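Local coordinates for ABC transporter substrate-binding protein (Staphylococcus aureus subsp. aureus NCTC 8325, PDB 3UN6) that binds zinc and is probably the substrate-binding component of an ABC-type import system, its transported ligand not being established, at residues D136-G141 / P164-Y169; M121-M126 / S182-T187. All blocks are in the same frame, centred on the assembly; numbering follows the deposited sequence. Where two conformers were deposited one is given.

Interaction 1: residues D136-G141 / P164-Y169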
# COMPACT_ATOMS: atom_id res chain seq x y z
N ASP A 136 -2.58 31.29 -1.05
CA ASP A 136 -1.49 30.50 -1.58
C ASP A 136 -1.83 29.02 -1.65
O ASP A 136 -2.75 28.52 -1.01
CB ASP A 136 -0.21 30.67 -0.74
CG ASP A 136 0.29 32.10 -0.71
OD1 ASP A 136 -0.55 33.02 -0.66
OD2 ASP A 136 1.53 32.29 -0.72
N ASP A 137 -1.03 28.36 -2.45
CA ASP A 137 -1.13 26.95 -2.70
C ASP A 137 -0.91 26.11 -1.42
O ASP A 137 -0.23 26.53 -0.48
CB ASP A 137 -0.08 26.66 -3.79
CG ASP A 137 0.14 25.22 -4.03
OD1 ASP A 137 -0.14 24.77 -5.16
OD2 ASP A 137 0.62 24.53 -3.10
N TYR A 138 -1.54 24.93 -1.39
CA TYR A 138 -1.39 24.00 -0.28
C TYR A 138 -0.38 22.92 -0.67
O TYR A 138 -0.37 22.44 -1.81
CB TYR A 138 -2.74 23.39 0.08
CG TYR A 138 -3.79 24.45 0.41
CD1 TYR A 138 -3.73 25.14 1.61
CD2 TYR A 138 -4.82 24.74 -0.47
CE1 TYR A 138 -4.68 26.12 1.92
CE2 TYR A 138 -5.78 25.71 -0.17
CZ TYR A 138 -5.70 26.39 1.03
OH TYR A 138 -6.65 27.35 1.32
N HIS A 139 0.48 22.53 0.26
CA HIS A 139 1.52 21.54 -0.01
C HIS A 139 1.31 20.21 0.69
O HIS A 139 1.24 20.13 1.92
CB HIS A 139 2.88 22.14 0.30
CG HIS A 139 3.20 23.32 -0.56
ND1 HIS A 139 3.91 23.22 -1.73
CD2 HIS A 139 2.84 24.62 -0.45
CE1 HIS A 139 4.01 24.41 -2.29
NE2 HIS A 139 3.36 25.28 -1.54
N PHE A 140 1.20 19.17 -0.12
CA PHE A 140 0.95 17.83 0.38
C PHE A 140 2.08 16.84 0.14
O PHE A 140 2.59 16.72 -0.96
CB PHE A 140 -0.34 17.28 -0.23
CG PHE A 140 -1.58 17.83 0.40
CD1 PHE A 140 -2.08 17.28 1.57
CD2 PHE A 140 -2.25 18.92 -0.16
CE1 PHE A 140 -3.22 17.80 2.17
CE2 PHE A 140 -3.38 19.44 0.45
CZ PHE A 140 -3.87 18.88 1.60
N GLY A 141 2.45 16.12 1.20
CA GLY A 141 3.44 15.06 1.10
C GLY A 141 2.71 13.82 0.58
O GLY A 141 1.55 13.58 0.96
N PRO A 164 -7.48 23.22 -9.91
CA PRO A 164 -6.36 22.37 -10.25
C PRO A 164 -5.07 23.15 -10.07
O PRO A 164 -5.01 24.33 -10.40
CB PRO A 164 -6.58 22.05 -11.73
CG PRO A 164 -7.94 22.46 -12.05
CD PRO A 164 -8.40 23.42 -11.04
N GLY A 165 -4.05 22.49 -9.54
CA GLY A 165 -2.77 23.14 -9.28
C GLY A 165 -2.74 23.90 -7.97
O GLY A 165 -1.70 24.45 -7.62
N HIS A 166 -3.84 23.96 -7.23
CA HIS A 166 -3.80 24.70 -5.95
C HIS A 166 -3.33 23.77 -4.81
O HIS A 166 -3.11 24.22 -3.69
CB HIS A 166 -5.11 25.42 -5.65
CG HIS A 166 -4.94 26.67 -4.84
ND1 HIS A 166 -5.46 26.83 -3.57
CD2 HIS A 166 -4.27 27.82 -5.11
CE1 HIS A 166 -5.14 28.03 -3.10
NE2 HIS A 166 -4.41 28.64 -4.02
N PHE A 167 -3.21 22.48 -5.11
CA PHE A 167 -2.58 21.49 -4.24
C PHE A 167 -1.27 21.16 -4.98
O PHE A 167 -1.30 20.85 -6.17
CB PHE A 167 -3.41 20.23 -4.13
CG PHE A 167 -4.54 20.30 -3.13
CD1 PHE A 167 -5.06 21.49 -2.68
CD2 PHE A 167 -5.18 19.11 -2.76
CE1 PHE A 167 -6.13 21.51 -1.80
CE2 PHE A 167 -6.25 19.13 -1.88
CZ PHE A 167 -6.72 20.34 -1.40
N SER A 168 -0.15 21.24 -4.27
CA SER A 168 1.16 20.94 -4.83
C SER A 168 1.65 19.71 -4.09
O SER A 168 1.50 19.61 -2.88
CB SER A 168 2.11 22.11 -4.61
OG SER A 168 3.36 21.86 -5.22
N TYR A 169 2.23 18.77 -4.83
CA TYR A 169 2.66 17.50 -4.24
C TYR A 169 4.14 17.34 -4.07
O TYR A 169 4.93 17.72 -4.94
CB TYR A 169 2.10 16.36 -5.07
CG TYR A 169 0.61 16.46 -5.11
CD1 TYR A 169 -0.16 16.08 -4.01
CD2 TYR A 169 -0.04 17.00 -6.22
CE1 TYR A 169 -1.55 16.20 -4.02
CE2 TYR A 169 -1.43 17.10 -6.24
CZ TYR A 169 -2.18 16.72 -5.14
OH TYR A 169 -3.58 16.83 -5.14
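The Phe140 ring leans over the Phe167 ring, with Phe140 CE2 standing 3.6 Å above the plane near its centre. The planes are 43° apart, so the two rings wedge together instead of lying flat. Phe167 CG is set beside its own backbone N (chi1 -82°), and from there the ring fills the hollow between Tyr138 and Phe140: its CE1 atom meets Tyr138 CD2 at 3.7 Å, rim to rim, on nearly perpendicular planes. Tyr138 CE2 in turn comes to 3.6 Å from His166 ND1, the two rings meeting obliquely, and Asp137 CA covers one face of the His166 ring, 4.0 Å from its centroid and offset toward the rim, in a CH-pi contact. His166 is held from the loop before strand 138-142, where NE2 bonds Gly135 O.

The backbones beneath run parallel as neighbours in a beta-alpha-beta unit, strand 138-142, helix 148-159 and strand 167-171, one crossover of the periplasmic-binding-protein type of fold. Three hydrogen bonds, all close to straight, fix the register: Tyr138 N to His166 O, Ser168 N to Tyr138 O, and Phe140 N to Ser168 O. Leu153 and Arg157 of the helix pack on the face that carries Phe140, Phe167 and Tyr169; Tyr169 lays CD1 4.0 Å from Phe140 CB and bonds Glu154 through its hydroxyl. On the face carrying His139 and Ser168 the bump is Ser168 CB, touched by Asp137 OD2 at 3.2 Å and by the His139 ring, whose ND1 is bonded to His170 NE2.

Interaction 2: residues M121-M126 / S182-T187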
# COMPACT_ATOMS: atom_id res chain seq x y z
N MSE A 121 -3.90 13.58 6.23
CA MSE A 121 -3.61 14.32 7.45
C MSE A 121 -3.42 15.79 7.15
O MSE A 121 -2.99 16.15 6.06
CB MSE A 121 -2.30 13.82 8.07
CG MSE A 121 -2.28 12.33 8.32
SE MSE A 121 -3.55 11.84 9.69
CE MSE A 121 -2.68 12.75 11.20
N GLY A 122 -3.76 16.63 8.11
CA GLY A 122 -3.57 18.07 8.00
C GLY A 122 -2.90 18.54 9.27
O GLY A 122 -2.77 17.77 10.23
N GLN A 123 -2.47 19.80 9.29
CA GLN A 123 -1.85 20.37 10.46
C GLN A 123 -2.85 20.42 11.59
O GLN A 123 -4.06 20.41 11.35
CB GLN A 123 -1.37 21.80 10.19
CG GLN A 123 -0.23 21.87 9.21
CD GLN A 123 0.12 23.30 8.82
OE1 GLN A 123 -0.49 24.25 9.30
NE2 GLN A 123 1.11 23.46 7.92
N LYS A 124 -2.33 20.49 12.81
CA LYS A 124 -3.11 20.59 14.01
C LYS A 124 -4.18 21.68 13.92
O LYS A 124 -3.88 22.81 13.51
CB LYS A 124 -2.15 20.91 15.16
CG LYS A 124 -2.77 21.17 16.50
CD LYS A 124 -1.67 21.63 17.46
CE LYS A 124 -2.18 21.82 18.86
NZ LYS A 124 -1.06 22.17 19.78
N GLY A 125 -5.41 21.35 14.30
CA GLY A 125 -6.54 22.31 14.31
C GLY A 125 -7.11 22.79 12.97
O GLY A 125 -7.96 23.69 12.94
N MSE A 126 -6.65 22.21 11.87
CA MSE A 126 -7.12 22.60 10.55
C MSE A 126 -8.48 21.95 10.30
O MSE A 126 -8.75 20.87 10.80
CB MSE A 126 -6.09 22.14 9.51
CG MSE A 126 -6.31 22.59 8.11
SE MSE A 126 -4.74 22.02 7.07
CE MSE A 126 -3.48 23.36 7.74
N SER A 182 4.88 18.61 11.34
CA SER A 182 5.12 19.36 12.60
C SER A 182 5.98 20.59 12.41
O SER A 182 5.80 21.58 13.11
CB SER A 182 5.78 18.49 13.68
OG SER A 182 4.88 17.53 14.22
N GLU A 183 6.92 20.53 11.47
CA GLU A 183 7.81 21.66 11.22
C GLU A 183 7.34 22.54 10.05
O GLU A 183 8.11 23.33 9.50
CB GLU A 183 9.24 21.16 11.01
CG GLU A 183 9.76 20.35 12.21
CD GLU A 183 11.19 19.84 12.04
OE1 GLU A 183 12.10 20.68 11.84
OE2 GLU A 183 11.40 18.61 12.15
N HIS A 184 6.06 22.38 9.68
CA HIS A 184 5.39 23.19 8.65
C HIS A 184 6.03 23.28 7.28
O HIS A 184 6.00 24.33 6.66
CB HIS A 184 5.16 24.60 9.18
CG HIS A 184 4.06 24.68 10.18
ND1 HIS A 184 4.21 24.27 11.49
CD2 HIS A 184 2.79 25.12 10.07
CE1 HIS A 184 3.07 24.45 12.14
NE2 HIS A 184 2.19 24.96 11.30
N ARG A 185 6.61 22.19 6.81
CA ARG A 185 7.18 22.18 5.47
C ARG A 185 6.05 21.77 4.51
O ARG A 185 6.14 21.99 3.31
CB ARG A 185 8.33 21.20 5.37
CG ARG A 185 9.38 21.39 6.46
CD ARG A 185 10.41 20.26 6.47
NE ARG A 185 11.22 20.31 7.69
CZ ARG A 185 12.44 20.82 7.79
NH1 ARG A 185 13.07 21.31 6.73
NH2 ARG A 185 13.05 20.82 8.96
N ILE A 186 5.00 21.18 5.07
CA ILE A 186 3.82 20.79 4.31
C ILE A 186 2.58 21.14 5.12
O ILE A 186 2.68 21.36 6.32
CB ILE A 186 3.81 19.27 3.93
CG1 ILE A 186 4.04 18.38 5.14
CG2 ILE A 186 4.90 18.97 2.88
CD1 ILE A 186 4.17 16.87 4.78
N THR A 187 1.45 21.25 4.43
CA THR A 187 0.13 21.56 5.01
C THR A 187 -0.49 20.26 5.47
O THR A 187 -1.26 20.21 6.42
CB THR A 187 -0.85 22.09 3.92
OG1 THR A 187 -0.24 23.10 3.12
CG2 THR A 187 -2.16 22.62 4.54
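Gln123 reaches across to the 182-187 loop and gives its side-chain amide to Ile186 O, with NE2 3.1 Å from that oxygen and an N-H...O angle of 163°. The acceptor lies nearly in the Gln123 amide plane, so the N-H points at it directly, although NE2 itself is tilted from the carbonyl plane of Ile186. Beyond CG the glutamine chain is extended, which carries CD up to the His184 ring: NE2 comes to 3.2 Å from His184 CD2, amide and ring planes being 65° apart. The next carbonyl is served by the backbone of the same residue. Gln123 N donates to Thr187 O at 3.1 Å, a weak bond bent to 126°, and Gly122 CA adds a CA-H...O contact to that oxygen.

The two partners are a turn and a helix end. Gln123 opens a type II beta turn closed by Met126 N to Gln123 O, in the chain that follows from strand 112-122; across the contact, His184 with its positive phi is the C-prime residue of a Schellman motif, in which Arg185 N and His184 N bond Ala180 O and Leu181 O and so satisfy carbonyls at the end of helix 177-182. The loop's own charges, Arg185 and Glu183, pair with each other. Thr187 OG1 accepts from His139 N, and its methyl CG2 turns instead to selenomethionine Met126, meeting CE at 3.5 Å where that chain bends at its last torsion. Leu181 of the helix touches the Gln123 side chain.

Thr187 joins the two contacts: its N lies 2.8 Å from His139 O, a probable hydrogen bond, where the loop of interaction 2 runs on into strand 188-192, the parallel neighbour of strand 138-142. Both reach the same mixed sheet, their centres 13 Å apart, and 136-141/164-169 is nested in the chain between the segments of 121-126/182-187. Each is partly buried and away from the zinc site. Interaction 1 covers 503 Å² with regular parallel pairing and an aromatic cluster that includes buried Phe140, Phe167 and His166; interaction 2 covers 243 Å², lacks strand pairing across its segments, and joins a turn to a helix-ending loop through isolated polar bonds, reaching the surface at exposed His184.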